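Local structure of CSE3 (Thermus thermophilus, 2Y8Y) at residues M29-S34 / R47-R51; Q154-V160 / L172-V178. The protein cuts precursor CRISPR transcripts as an endoribonuclease, then holds on to the processed crRNA, and is probably part of the Cascade complex of antiviral defence. All blocks are in the same frame, centred on the assembly; numbering follows the deposited sequence.

Contact 1 of 2, residues M29-S34 / R47-R51; sequences MHRTLS and RLLWR. With nucleotides of chain B.
The indole of Trp50 takes two helix side chains on one and the same face: Leu33 CD1 lies 3.9 Å from the centroid of its five-membered ring in a CH-pi contact, and Met29 CG lies 3.7 Å from Trp50 CE2. This is helix-on-sheet packing in the ferredoxin-like fold, helix 26-34 lying against strand 49-52, an outer strand of the four-stranded sheet. Trp50 reaches the helix because its CG stands between backbone N and carbonyl carbon (chi1 87°), the crowded position. Met29 SD sits farther above the same ring, a Met-aromatic contact; the flexible, unbranched chain of Met29 and a methyl of the branched Leu33 can both lie on a broad flat ring. His30 crosses the indole at about a right angle, its CB 3.6 Å from Trp50 CH2, while ring atom CD2 comes 3.2 Å from O5' of A18 of chain B. The adjoining DG17 of chain B lacks a 2' hydroxyl, and the inferred transition-state stabiliser Tyr27 is close by, consistent with a place at the cleavage site.

Arg47 serves the RNA backbone. Its NH1 donates hydrogen bonds to OP1 of G16 and OP2 of DG17, both of chain B and both at the edge of the guanidinium plane, and NH2 donates another to DG17 OP2. NE and NH2 together grip Leu48 O, which should fix the rotation of the planar group. Leu48 itself turns its CD2 to the helix, 4.0 Å from Leu33 CB and 3.5 Å from Ser34 OG, a hydroxyl that donates to His30 O (2.8 Å) from the face opposite Ser34 N.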
ATOM      1  N   MET A  29       9.774   8.280   6.825  1.00 18.99           N
ATOM      2  CA  MET A  29       8.769   8.618   5.826  1.00 16.74           C
ATOM      3  C   MET A  29       7.383   8.656   6.466  1.00 17.89           C
ATOM      4  O   MET A  29       6.596   9.560   6.209  1.00 16.74           O
ATOM      5  CB  MET A  29       8.796   7.620   4.678  1.00 16.14           C
ATOM      6  CG  MET A  29       7.784   7.916   3.584  1.00 19.55           C
ATOM      7  SD  MET A  29       8.280   9.367   2.626  1.00 21.15           S
ATOM      8  CE  MET A  29       9.650   8.685   1.691  1.00 22.60           C
ATOM      9  N   HIS A  30       7.098   7.677   7.316  1.00 17.27           N
ATOM     10  CA  HIS A  30       5.823   7.625   8.026  1.00 16.76           C
ATOM     11  C   HIS A  30       5.599   8.880   8.872  1.00 16.48           C
ATOM     12  O   HIS A  30       4.499   9.439   8.881  1.00 18.76           O
ATOM     13  CB  HIS A  30       5.771   6.371   8.906  1.00 18.22           C
ATOM     14  CG  HIS A  30       4.570   6.291   9.794  1.00 18.49           C
ATOM     15  ND1 HIS A  30       3.290   6.103   9.312  1.00 19.26           N
ATOM     16  CD2 HIS A  30       4.455   6.357  11.139  1.00 21.01           C
ATOM     17  CE1 HIS A  30       2.442   6.059  10.320  1.00 16.09           C
ATOM     18  NE2 HIS A  30       3.123   6.210  11.443  1.00 24.28           N
ATOM     19  N   ARG A  31       6.631   9.303   9.591  1.00 20.18           N
ATOM     20  CA  ARG A  31       6.527  10.505  10.421  1.00 23.12           C
ATOM     21  C   ARG A  31       6.157  11.722   9.576  1.00 22.15           C
ATOM     22  O   ARG A  31       5.283  12.509   9.945  1.00 23.90           O
ATOM     23  CB  ARG A  31       7.826  10.762  11.186  1.00 27.42           C
ATOM     24  CG  ARG A  31       8.172   9.692  12.214  1.00 41.34           C
ATOM     25  CD  ARG A  31       9.529   9.954  12.856  1.00 54.84           C
ATOM     26  NE  ARG A  31       9.491  11.013  13.863  1.00 63.62           N
ATOM     27  CZ  ARG A  31       9.316  10.798  15.164  1.00 70.54           C
ATOM     28  NH1 ARG A  31       9.159   9.563  15.617  1.00 71.00           N
ATOM     29  NH2 ARG A  31       9.299  11.817  16.014  1.00 72.47           N
ATOM     30  N   THR A  32       6.823  11.868   8.434  1.00 19.66           N
ATOM     31  CA  THR A  32       6.550  12.989   7.538  1.00 19.44           C
ATOM     32  C   THR A  32       5.142  12.969   6.957  1.00 18.08           C
ATOM     33  O   THR A  32       4.400  13.947   7.066  1.00 19.42           O
ATOM     34  CB  THR A  32       7.557  13.037   6.386  1.00 19.85           C
ATOM     35  OG1 THR A  32       8.855  13.320   6.907  1.00 21.78           O
ATOM     36  CG2 THR A  32       7.170  14.120   5.382  1.00 20.28           C
ATOM     37  N   LEU A  33       4.761  11.845   6.356  1.00 16.37           N
ATOM     38  CA  LEU A  33       3.503  11.780   5.641  1.00 14.91           C
ATOM     39  C   LEU A  33       2.332  11.952   6.595  1.00 15.79           C
ATOM     40  O   LEU A  33       1.309  12.545   6.244  1.00 15.71           O
ATOM     41  CB  LEU A  33       3.398  10.461   4.869  1.00 15.15           C
ATOM     42  CG  LEU A  33       4.490  10.245   3.817  1.00 13.89           C
ATOM     43  CD1 LEU A  33       4.223   8.907   3.134  1.00 13.28           C
ATOM     44  CD2 LEU A  33       4.519  11.392   2.801  1.00 16.78           C
ATOM     45  N   SER A  34       2.479  11.421   7.806  1.00 15.39           N
ATOM     46  CA  SER A  34       1.409  11.488   8.800  1.00 17.44           C
ATOM     47  C   SER A  34       1.015  12.924   9.134  1.00 16.31           C
ATOM     48  O   SER A  34      -0.121  13.186   9.534  1.00 19.06           O
ATOM     49  CB  SER A  34       1.813  10.768  10.090  1.00 17.38           C
ATOM     50  OG  SER A  34       1.900   9.369   9.894  1.00 18.11           O
ATOM     51  N   ARG A  47      -6.653   6.162   7.487  1.00 10.82           N
ATOM     52  CA  ARG A  47      -5.764   5.032   7.251  1.00 10.75           C
ATOM     53  C   ARG A  47      -4.788   5.488   6.179  1.00  9.75           C
ATOM     54  O   ARG A  47      -5.034   5.330   4.985  1.00 12.45           O
ATOM     55  CB  ARG A  47      -6.552   3.800   6.793  1.00 11.73           C
ATOM     56  CG  ARG A  47      -5.683   2.607   6.315  1.00 12.28           C
ATOM     57  CD  ARG A  47      -4.812   1.997   7.432  1.00 10.61           C
ATOM     58  NE  ARG A  47      -3.498   2.620   7.533  1.00 10.79           N
ATOM     59  CZ  ARG A  47      -2.606   2.319   8.464  1.00 10.92           C
ATOM     60  NH1 ARG A  47      -2.914   1.398   9.368  1.00 12.75           N
ATOM     61  NH2 ARG A  47      -1.426   2.924   8.493  1.00 12.87           N
ATOM     62  N   LEU A  48      -3.678   6.067   6.617  1.00 10.13           N
ATOM     63  CA  LEU A  48      -2.649   6.513   5.705  1.00 11.55           C
ATOM     64  C   LEU A  48      -1.953   5.282   5.109  1.00 10.75           C
ATOM     65  O   LEU A  48      -1.534   4.391   5.862  1.00 11.75           O
ATOM     66  CB  LEU A  48      -1.649   7.345   6.496  1.00 16.36           C
ATOM     67  CG  LEU A  48      -0.351   7.705   5.799  1.00 18.74           C
ATOM     68  CD1 LEU A  48      -0.680   8.625   4.655  1.00 16.69           C
ATOM     69  CD2 LEU A  48       0.584   8.348   6.804  1.00 19.14           C
ATOM     70  N   LEU A  49      -1.850   5.229   3.778  1.00 10.23           N
ATOM     71  CA  LEU A  49      -1.089   4.185   3.082  1.00  9.43           C
ATOM     72  C   LEU A  49      -0.195   4.842   2.045  1.00 10.71           C
ATOM     73  O   LEU A  49      -0.527   5.898   1.504  1.00 11.74           O
ATOM     74  CB  LEU A  49      -2.029   3.203   2.388  1.00 12.42           C
ATOM     75  CG  LEU A  49      -2.999   2.435   3.275  1.00  9.37           C
ATOM     76  CD1 LEU A  49      -4.031   1.691   2.435  1.00 10.49           C
ATOM     77  CD2 LEU A  49      -2.230   1.467   4.164  1.00 11.80           C
ATOM     78  N   TRP A  50       0.939   4.228   1.744  1.00 10.51           N
ATOM     79  CA  TRP A  50       1.795   4.747   0.697  1.00 10.69           C
ATOM     80  C   TRP A  50       2.612   3.646   0.054  1.00 11.34           C
ATOM     81  O   TRP A  50       2.711   2.545   0.586  1.00 11.40           O
ATOM     82  CB  TRP A  50       2.696   5.877   1.215  1.00 12.18           C
ATOM     83  CG  TRP A  50       3.997   5.463   1.834  1.00 18.02           C
ATOM     84  CD1 TRP A  50       5.189   5.271   1.187  1.00 16.11           C
ATOM     85  CD2 TRP A  50       4.264   5.271   3.222  1.00 21.32           C
ATOM     86  NE1 TRP A  50       6.165   4.937   2.082  1.00 21.23           N
ATOM     87  CE2 TRP A  50       5.623   4.934   3.340  1.00 18.11           C
ATOM     88  CE3 TRP A  50       3.481   5.329   4.374  1.00 20.10           C
ATOM     89  CZ2 TRP A  50       6.225   4.659   4.571  1.00 23.91           C
ATOM     90  CZ3 TRP A  50       4.081   5.059   5.595  1.00 21.22           C
ATOM     91  CH2 TRP A  50       5.438   4.731   5.681  1.00 25.87           C
ATOM     92  N   ARG A  51       3.142   3.938  -1.124  1.00 11.44           N
ATOM     93  CA  ARG A  51       4.110   3.059  -1.773  1.00 11.02           C
ATOM     94  C   ARG A  51       5.207   3.901  -2.393  1.00 12.20           C
ATOM     95  O   ARG A  51       4.925   4.887  -3.090  1.00 12.97           O
ATOM     96  CB  ARG A  51       3.438   2.210  -2.854  1.00 10.86           C
ATOM     97  CG  ARG A  51       4.414   1.270  -3.584  1.00 12.38           C
ATOM     98  CD  ARG A  51       3.728   0.297  -4.549  1.00 11.41           C
ATOM     99  NE  ARG A  51       2.960   0.987  -5.593  1.00 13.70           N
ATOM    100  CZ  ARG A  51       1.629   1.037  -5.667  1.00 13.32           C
ATOM    101  NH1 ARG A  51       0.849   0.440  -4.770  1.00 12.74           N
ATOM    102  NH2 ARG A  51       1.059   1.705  -6.666  1.00 14.77           N
TER
ATOM    103  P     A B  18       5.274   4.332  14.598  1.00 25.25           P
ATOM    104  OP1   A B  18       5.809   3.590  13.444  1.00 31.86           O
ATOM    105  OP2   A B  18       5.986   4.241  15.900  1.00 33.72           O
ATOM    106  O5'   A B  18       5.067   5.858  14.196  1.00 27.51           O
ATOM    107  C5'   A B  18       4.719   6.840  15.160  1.00 37.16           C
ATOM    108  C4'   A B  18       5.031   8.225  14.655  1.00 34.04           C
ATOM    109  O4'   A B  18       4.132   8.573  13.567  1.00 32.55           O
ATOM    110  C3'   A B  18       4.845   9.362  15.644  1.00 32.29           C
ATOM    111  O3'   A B  18       5.911   9.480  16.568  1.00 36.53           O
ATOM    112  C2'   A B  18       4.696  10.564  14.723  1.00 31.83           C
ATOM    113  O2'   A B  18       5.958  10.961  14.201  1.00 36.45           O
ATOM    114  C1'   A B  18       3.869   9.962  13.590  1.00 30.18           C
ATOM    115  N9    A B  18       2.427  10.165  13.813  1.00 34.33           N
ATOM    116  C8    A B  18       1.473   9.255  14.199  1.00 36.70           C
ATOM    117  N7    A B  18       0.272   9.773  14.319  1.00 31.65           N
ATOM    118  C5    A B  18       0.453  11.116  14.006  1.00 29.77           C
ATOM    119  C6    A B  18      -0.424  12.217  13.943  1.00 32.73           C
ATOM    120  N6    A B  18      -1.730  12.147  14.214  1.00 36.97           N
ATOM    121  N1    A B  18       0.093  13.413  13.586  1.00 38.51           N
ATOM    122  C2    A B  18       1.400  13.504  13.315  1.00 42.71           C
ATOM    123  N3    A B  18       2.319  12.542  13.339  1.00 36.91           N
ATOM    124  C4    A B  18       1.776  11.367  13.694  1.00 36.54           C
ATOM    125  P     G B  16      -4.420  -1.762  10.427  1.00 13.17           P
ATOM    126  OP1   G B  16      -4.857  -0.608   9.607  1.00 13.06           O
ATOM    127  OP2   G B  16      -3.564  -2.811   9.800  1.00 13.99           O
ATOM    128  O5'   G B  16      -3.718  -1.260  11.757  1.00 14.78           O
ATOM    129  C5'   G B  16      -4.304  -0.249  12.557  1.00 14.36           C
ATOM    130  C4'   G B  16      -3.469   0.030  13.782  1.00 15.52           C
ATOM    131  O4'   G B  16      -3.303  -1.183  14.560  1.00 16.61           O
ATOM    132  C3'   G B  16      -2.041   0.491  13.536  1.00 17.40           C
ATOM    133  O3'   G B  16      -1.961   1.852  13.170  1.00 18.77           O
ATOM    134  C2'   G B  16      -1.380   0.178  14.869  1.00 16.50           C
ATOM    135  O2'   G B  16      -1.762   1.130  15.851  1.00 19.54           O
ATOM    136  C1'   G B  16      -2.039  -1.155  15.209  1.00 15.98           C
ATOM    137  N9    G B  16      -1.226  -2.283  14.724  1.00 14.79           N
ATOM    138  C8    G B  16      -1.420  -3.062  13.605  1.00 15.70           C
ATOM    139  N7    G B  16      -0.480  -3.960  13.469  1.00 15.42           N
ATOM    140  C5    G B  16       0.383  -3.746  14.540  1.00 15.97           C
ATOM    141  C6    G B  16       1.577  -4.416  14.909  1.00 16.37           C
ATOM    142  O6    G B  16       2.142  -5.369  14.350  1.00 16.91           O
ATOM    143  N1    G B  16       2.127  -3.879  16.064  1.00 16.52           N
ATOM    144  C2    G B  16       1.591  -2.839  16.783  1.00 17.77           C
ATOM    145  N2    G B  16       2.269  -2.459  17.883  1.00 18.44           N
ATOM    146  N3    G B  16       0.476  -2.204  16.445  1.00 17.56           N
ATOM    147  C4    G B  16      -0.071  -2.712  15.324  1.00 17.01           C
ATOM    148  P    DG B  17      -0.760   2.401  12.250  1.00 18.84           P
ATOM    149  OP1  DG B  17      -0.996   3.837  12.031  1.00 21.36           O
ATOM    150  OP2  DG B  17      -0.622   1.513  11.079  1.00 17.15           O
ATOM    151  O5'  DG B  17       0.556   2.175  13.136  1.00 23.60           O
ATOM    152  C5'  DG B  17       0.771   2.830  14.371  1.00 30.13           C
ATOM    153  C4'  DG B  17       1.971   2.279  15.111  1.00 25.24           C
ATOM    154  O4'  DG B  17       1.873   0.842  15.287  1.00 20.93           O
ATOM    155  C3'  DG B  17       3.376   2.503  14.561  1.00 23.02           C
ATOM    156  O3'  DG B  17       3.769   3.826  14.854  1.00 22.23           O
ATOM    157  C2'  DG B  17       4.171   1.466  15.356  1.00 26.16           C
ATOM    158  C1'  DG B  17       3.169   0.318  15.485  1.00 25.27           C
ATOM    159  N9   DG B  17       3.430  -0.847  14.621  1.00 17.67           N
ATOM    160  C8   DG B  17       2.732  -1.266  13.516  1.00 16.03           C
ATOM    161  N7   DG B  17       3.226  -2.367  12.996  1.00 15.38           N
ATOM    162  C5   DG B  17       4.314  -2.678  13.812  1.00 16.01           C
ATOM    163  C6   DG B  17       5.249  -3.745  13.750  1.00 17.65           C
ATOM    164  O6   DG B  17       5.311  -4.674  12.944  1.00 19.42           O
ATOM    165  N1   DG B  17       6.183  -3.681  14.780  1.00 18.94           N
ATOM    166  C2   DG B  17       6.219  -2.704  15.745  1.00 23.62           C
ATOM    167  N2   DG B  17       7.205  -2.807  16.657  1.00 24.94           N
ATOM    168  N3   DG B  17       5.355  -1.702  15.815  1.00 21.93           N
ATOM    169  C4   DG B  17       4.442  -1.752  14.819  1.00 19.72           C
TER

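Contact 2 of 2, residues Q154-V160 / L172-V178; sequences QDTFLEV and LLQVQAV. With nucleotides of chain B.
Thr156 and Ala177 exchange a pair of backbone hydrogen bonds, 2.8 Å from Ala177 N to Thr156 O and nearly straight, with 176° at the hydrogen. The same reciprocal exchange joins Leu158 with Val175 and Val160 with Leu173, so the antiparallel ladder runs without a bulge; Leu158 N to Val175 O, at 2.7 Å, is its shortest rung. Non-hydrogen-bonded pairs lie between, with CA-H...O contacts such as Phe157 CA to Val175 O. At one end a water donates to Gln154 OE1 and, weakly, to Ala177 O.

One face is mixed, with polar Asp155, Glu159, Gln174 and Gln176 beside Phe157 and Val178. Asp155 forms a salt bridge with Lys126, and the amide end of Gln176, its orientation doubtful, lies beside the carboxylate. The Phe157 ring, its CG beside the backbone N (chi1 -72°), swings across to the partner strand, where Gln176 CG lies over one face and Gln176 CB is 3.7 Å from Phe157 CE2. Glu159 and Gln174 lie side by side, pointing the same way, their carboxylate and amide planes 77° apart; Glu159 OE1 rests 3.2 Å from the methylene CG of Gln174.

On the other face, compact aliphatic residues meet: Leu158 CG is 4.0 Å from Ala177 CB, whose smallness admits the larger leucine, and Val160 CG2 touches Val175 CG2. Leu206 and Leu208 cover part of this layer. Toward the end where the connecting residues are disordered, Leu173 lays its CD2 over the cytosine face of C2 of chain B, 3.4 Å from N3. These are two sequence-adjacent antiparallel strands paired in hairpin fashion, the connection 163-171 not modelled, in the second sheet of this ferredoxin-like Cas6-family protein, touching the RNA through Leu173.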
ATOM      1  N   GLN A 154       9.475  -7.920  -7.380  1.00 12.08           N
ATOM      2  CA  GLN A 154      10.584  -7.617  -6.485  1.00 11.82           C
ATOM      3  C   GLN A 154      10.300  -8.316  -5.180  1.00 11.11           C
ATOM      4  O   GLN A 154       9.156  -8.392  -4.735  1.00 11.66           O
ATOM      5  CB  GLN A 154      10.689  -6.102  -6.242  1.00 12.27           C
ATOM      6  CG  GLN A 154      11.943  -5.721  -5.448  1.00 15.35           C
ATOM      7  CD  GLN A 154      11.938  -4.291  -4.985  1.00 18.28           C
ATOM      8  OE1 GLN A 154      10.954  -3.816  -4.434  1.00 16.20           O
ATOM      9  NE2 GLN A 154      13.041  -3.587  -5.216  1.00 22.17           N
ATOM     10  N   ASP A 155      11.345  -8.854  -4.575  1.00 12.83           N
ATOM     11  CA  ASP A 155      11.237  -9.476  -3.271  1.00 13.57           C
ATOM     12  C   ASP A 155      12.498  -9.064  -2.539  1.00 13.79           C
ATOM     13  O   ASP A 155      13.610  -9.512  -2.876  1.00 15.93           O
ATOM     14  CB  ASP A 155      11.132 -10.989  -3.424  1.00 12.68           C
ATOM     15  CG  ASP A 155      10.730 -11.691  -2.147  1.00 15.63           C
ATOM     16  OD1 ASP A 155      11.075 -11.196  -1.063  1.00 15.87           O
ATOM     17  OD2 ASP A 155      10.077 -12.757  -2.242  1.00 14.55           O
ATOM     18  N   THR A 156      12.334  -8.184  -1.557  1.00 13.18           N
ATOM     19  CA  THR A 156      13.488  -7.581  -0.899  1.00 13.55           C
ATOM     20  C   THR A 156      13.173  -7.340   0.574  1.00 17.20           C
ATOM     21  O   THR A 156      12.180  -7.853   1.093  1.00 16.28           O
ATOM     22  CB  THR A 156      13.916  -6.289  -1.618  1.00 15.53           C
ATOM     23  OG1 THR A 156      15.177  -5.837  -1.108  1.00 19.68           O
ATOM     24  CG2 THR A 156      12.878  -5.189  -1.452  1.00 18.38           C
ATOM     25  N   PHE A 157      14.034  -6.594   1.259  1.00 19.56           N
ATOM     26  CA  PHE A 157      13.788  -6.249   2.652  1.00 20.00           C
ATOM     27  C   PHE A 157      13.831  -4.740   2.836  1.00 19.49           C
ATOM     28  O   PHE A 157      14.659  -4.061   2.229  1.00 24.18           O
ATOM     29  CB  PHE A 157      14.810  -6.935   3.573  1.00 23.31           C
ATOM     30  CG  PHE A 157      14.600  -8.417   3.703  1.00 21.76           C
ATOM     31  CD1 PHE A 157      15.187  -9.299   2.813  1.00 27.61           C
ATOM     32  CD2 PHE A 157      13.790  -8.929   4.701  1.00 23.55           C
ATOM     33  CE1 PHE A 157      14.978 -10.662   2.929  1.00 26.31           C
ATOM     34  CE2 PHE A 157      13.580 -10.287   4.821  1.00 28.66           C
ATOM     35  CZ  PHE A 157      14.174 -11.153   3.933  1.00 29.08           C
ATOM     36  N   LEU A 158      12.925  -4.215   3.645  1.00 19.28           N
ATOM     37  CA  LEU A 158      13.024  -2.832   4.076  1.00 23.18           C
ATOM     38  C   LEU A 158      13.892  -2.822   5.317  1.00 20.78           C
ATOM     39  O   LEU A 158      13.714  -3.655   6.202  1.00 20.63           O
ATOM     40  CB  LEU A 158      11.648  -2.271   4.434  1.00 20.72           C
ATOM     41  CG  LEU A 158      10.549  -2.357   3.373  1.00 23.43           C
ATOM     42  CD1 LEU A 158       9.299  -1.680   3.886  1.00 19.55           C
ATOM     43  CD2 LEU A 158      11.014  -1.724   2.083  1.00 22.31           C
ATOM     44  N   GLU A 159      14.831  -1.887   5.382  1.00 22.99           N
ATOM     45  CA  GLU A 159      15.650  -1.723   6.572  1.00 29.73           C
ATOM     46  C   GLU A 159      15.023  -0.638   7.431  1.00 25.36           C
ATOM     47  O   GLU A 159      15.053   0.540   7.077  1.00 30.41           O
ATOM     48  CB  GLU A 159      17.079  -1.343   6.191  1.00 36.34           C
ATOM     49  CG  GLU A 159      17.686  -2.230   5.110  1.00 45.17           C
ATOM     50  CD  GLU A 159      17.843  -3.673   5.552  1.00 49.54           C
ATOM     51  OE1 GLU A 159      18.016  -3.906   6.766  1.00 42.00           O
ATOM     52  OE2 GLU A 159      17.792  -4.573   4.685  1.00 53.26           O
ATOM     53  N   VAL A 160      14.450  -1.038   8.557  1.00 27.73           N
ATOM     54  CA  VAL A 160      13.702  -0.107   9.385  1.00 33.59           C
ATOM     55  C   VAL A 160      14.361   0.104  10.740  1.00 34.85           C
ATOM     56  O   VAL A 160      14.706  -0.851  11.434  1.00 33.83           O
ATOM     57  CB  VAL A 160      12.260  -0.589   9.596  1.00 25.96           C
ATOM     58  CG1 VAL A 160      11.450   0.482  10.319  1.00 28.69           C
ATOM     59  CG2 VAL A 160      11.618  -0.943   8.264  1.00 28.09           C
ATOM     60  N   LEU A 172      17.634  -2.173  14.480  1.00 67.59           N
ATOM     61  CA  LEU A 172      17.447  -2.420  13.055  1.00 71.24           C
ATOM     62  C   LEU A 172      16.588  -3.653  12.808  1.00 68.64           C
ATOM     63  O   LEU A 172      16.974  -4.771  13.152  1.00 69.52           O
ATOM     64  CB  LEU A 172      18.795  -2.582  12.351  1.00 75.77           C
ATOM     65  CG  LEU A 172      18.738  -3.083  10.903  1.00 75.50           C
ATOM     66  CD1 LEU A 172      17.919  -2.143  10.029  1.00 74.82           C
ATOM     67  CD2 LEU A 172      20.139  -3.261  10.337  1.00 76.10           C
ATOM     68  N   LEU A 173      15.422  -3.444  12.208  1.00 58.63           N
ATOM     69  CA  LEU A 173      14.553  -4.552  11.844  1.00 52.42           C
ATOM     70  C   LEU A 173      14.439  -4.657  10.330  1.00 37.54           C
ATOM     71  O   LEU A 173      14.381  -3.648   9.627  1.00 31.73           O
ATOM     72  CB  LEU A 173      13.167  -4.388  12.469  1.00 58.42           C
ATOM     73  CG  LEU A 173      12.193  -5.549  12.247  1.00 62.85           C
ATOM     74  CD1 LEU A 173      12.801  -6.874  12.702  1.00 65.72           C
ATOM     75  CD2 LEU A 173      10.877  -5.285  12.956  1.00 63.91           C
ATOM     76  N   GLN A 174      14.417  -5.887   9.834  1.00 32.33           N
ATOM     77  CA  GLN A 174      14.250  -6.127   8.411  1.00 27.10           C
ATOM     78  C   GLN A 174      12.855  -6.653   8.133  1.00 22.75           C
ATOM     79  O   GLN A 174      12.415  -7.624   8.738  1.00 23.42           O
ATOM     80  CB  GLN A 174      15.301  -7.107   7.906  1.00 26.61           C
ATOM     81  CG  GLN A 174      16.703  -6.537   7.934  1.00 38.52           C
ATOM     82  CD  GLN A 174      17.758  -7.606   8.087  1.00 47.40           C
ATOM     83  OE1 GLN A 174      17.518  -8.650   8.698  1.00 49.51           O
ATOM     84  NE2 GLN A 174      18.934  -7.354   7.533  1.00 50.43           N
ATOM     85  N   VAL A 175      12.160  -5.989   7.220  1.00 15.67           N
ATOM     86  CA  VAL A 175      10.784  -6.335   6.896  1.00 15.80           C
ATOM     87  C   VAL A 175      10.728  -6.775   5.448  1.00 14.03           C
ATOM     88  O   VAL A 175      11.087  -6.018   4.553  1.00 16.59           O
ATOM     89  CB  VAL A 175       9.851  -5.133   7.110  1.00 17.31           C
ATOM     90  CG1 VAL A 175       8.419  -5.495   6.743  1.00 18.67           C
ATOM     91  CG2 VAL A 175       9.952  -4.647   8.548  1.00 21.98           C
ATOM     92  N   GLN A 176      10.300  -8.011   5.217  1.00 13.52           N
ATOM     93  CA  GLN A 176      10.227  -8.521   3.854  1.00 11.64           C
ATOM     94  C   GLN A 176       9.153  -7.801   3.048  1.00 11.76           C
ATOM     95  O   GLN A 176       7.998  -7.690   3.472  1.00 13.87           O
ATOM     96  CB  GLN A 176      10.011 -10.041   3.855  1.00 13.18           C
ATOM     97  CG  GLN A 176      10.086 -10.601   2.458  1.00 13.29           C
ATOM     98  CD  GLN A 176      10.229 -12.091   2.405  1.00 12.97           C
ATOM     99  OE1 GLN A 176      10.094 -12.790   3.411  1.00 17.38           O
ATOM    100  NE2 GLN A 176      10.525 -12.588   1.221  1.00 13.72           N
ATOM    101  N   ALA A 177       9.543  -7.312   1.875  1.00 11.37           N
ATOM    102  CA  ALA A 177       8.647  -6.542   1.028  1.00 11.00           C
ATOM    103  C   ALA A 177       8.546  -7.225  -0.325  1.00 12.05           C
ATOM    104  O   ALA A 177       9.535  -7.332  -1.056  1.00 12.26           O
ATOM    105  CB  ALA A 177       9.172  -5.122   0.876  1.00 11.50           C
ATOM    106  N   VAL A 178       7.342  -7.685  -0.646  1.00 10.36           N
ATOM    107  CA  VAL A 178       7.088  -8.435  -1.858  1.00 10.41           C
ATOM    108  C   VAL A 178       6.178  -7.591  -2.739  1.00  9.48           C
ATOM    109  O   VAL A 178       5.065  -7.225  -2.320  1.00 10.13           O
ATOM    110  CB  VAL A 178       6.401  -9.770  -1.520  1.00  9.14           C
ATOM    111  CG1 VAL A 178       6.133 -10.570  -2.783  1.00 11.62           C
ATOM    112  CG2 VAL A 178       7.256 -10.571  -0.574  1.00 10.14           C
TER
ATOM    113  P     C B   2      10.790 -12.004  16.749  1.00 95.94           P
ATOM    114  OP1   C B   2      11.090 -12.501  18.115  1.00 99.38           O
ATOM    115  OP2   C B   2       9.379 -11.988  16.295  1.00 95.59           O
ATOM    116  O5'   C B   2      11.441 -10.573  16.537  1.00 44.81           O
ATOM    117  C5'   C B   2      12.347 -10.046  17.491  1.00 41.09           C
ATOM    118  C4'   C B   2      11.930  -8.676  17.958  1.00 38.57           C
ATOM    119  O4'   C B   2      11.898  -7.755  16.838  1.00 36.99           O
ATOM    120  C3'   C B   2      10.535  -8.551  18.550  1.00 33.42           C
ATOM    121  O3'   C B   2      10.444  -9.029  19.876  1.00 33.03           O
ATOM    122  C2'   C B   2      10.284  -7.060  18.426  1.00 29.38           C
ATOM    123  O2'   C B   2      11.047  -6.351  19.393  1.00 31.22           O
ATOM    124  C1'   C B   2      10.888  -6.788  17.052  1.00 35.72           C
ATOM    125  N1    C B   2       9.881  -6.906  15.975  1.00 26.28           N
ATOM    126  C2    C B   2       9.048  -5.807  15.761  1.00 24.56           C
ATOM    127  O2    C B   2       9.198  -4.806  16.479  1.00 25.68           O
ATOM    128  N3    C B   2       8.108  -5.867  14.789  1.00 20.96           N
ATOM    129  C4    C B   2       7.988  -6.972  14.046  1.00 24.90           C
ATOM    130  N4    C B   2       7.051  -6.995  13.088  1.00 22.02           N
ATOM    131  C5    C B   2       8.827  -8.113  14.246  1.00 25.43           C
ATOM    132  C6    C B   2       9.753  -8.037  15.217  1.00 24.27           C
TER
HETATM  133  O   HOH W   1       9.180  -5.025  -2.778  1.00 13.48           O

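Contact 1 is buried throughout and joins a helix to an outer strand of the four-stranded sheet, whereas contact 2 pairs two strands of the other sheet and is only partly buried, with several side chains exposed. They share no element, and their nearest atoms are about 7 Å apart. No hydrogen bond crosses between the segments in contact 1, whose cohesion is apolar and aromatic; backbone bonds carry contact 2. Both meet chain B, but differently: 29-34/47-51 offers charge to phosphates, 154-160/172-178 a methyl group to a base. The Tyr27 side chain lies near both, about 6 Å from that of His30 and about 4 Å from that of Val160.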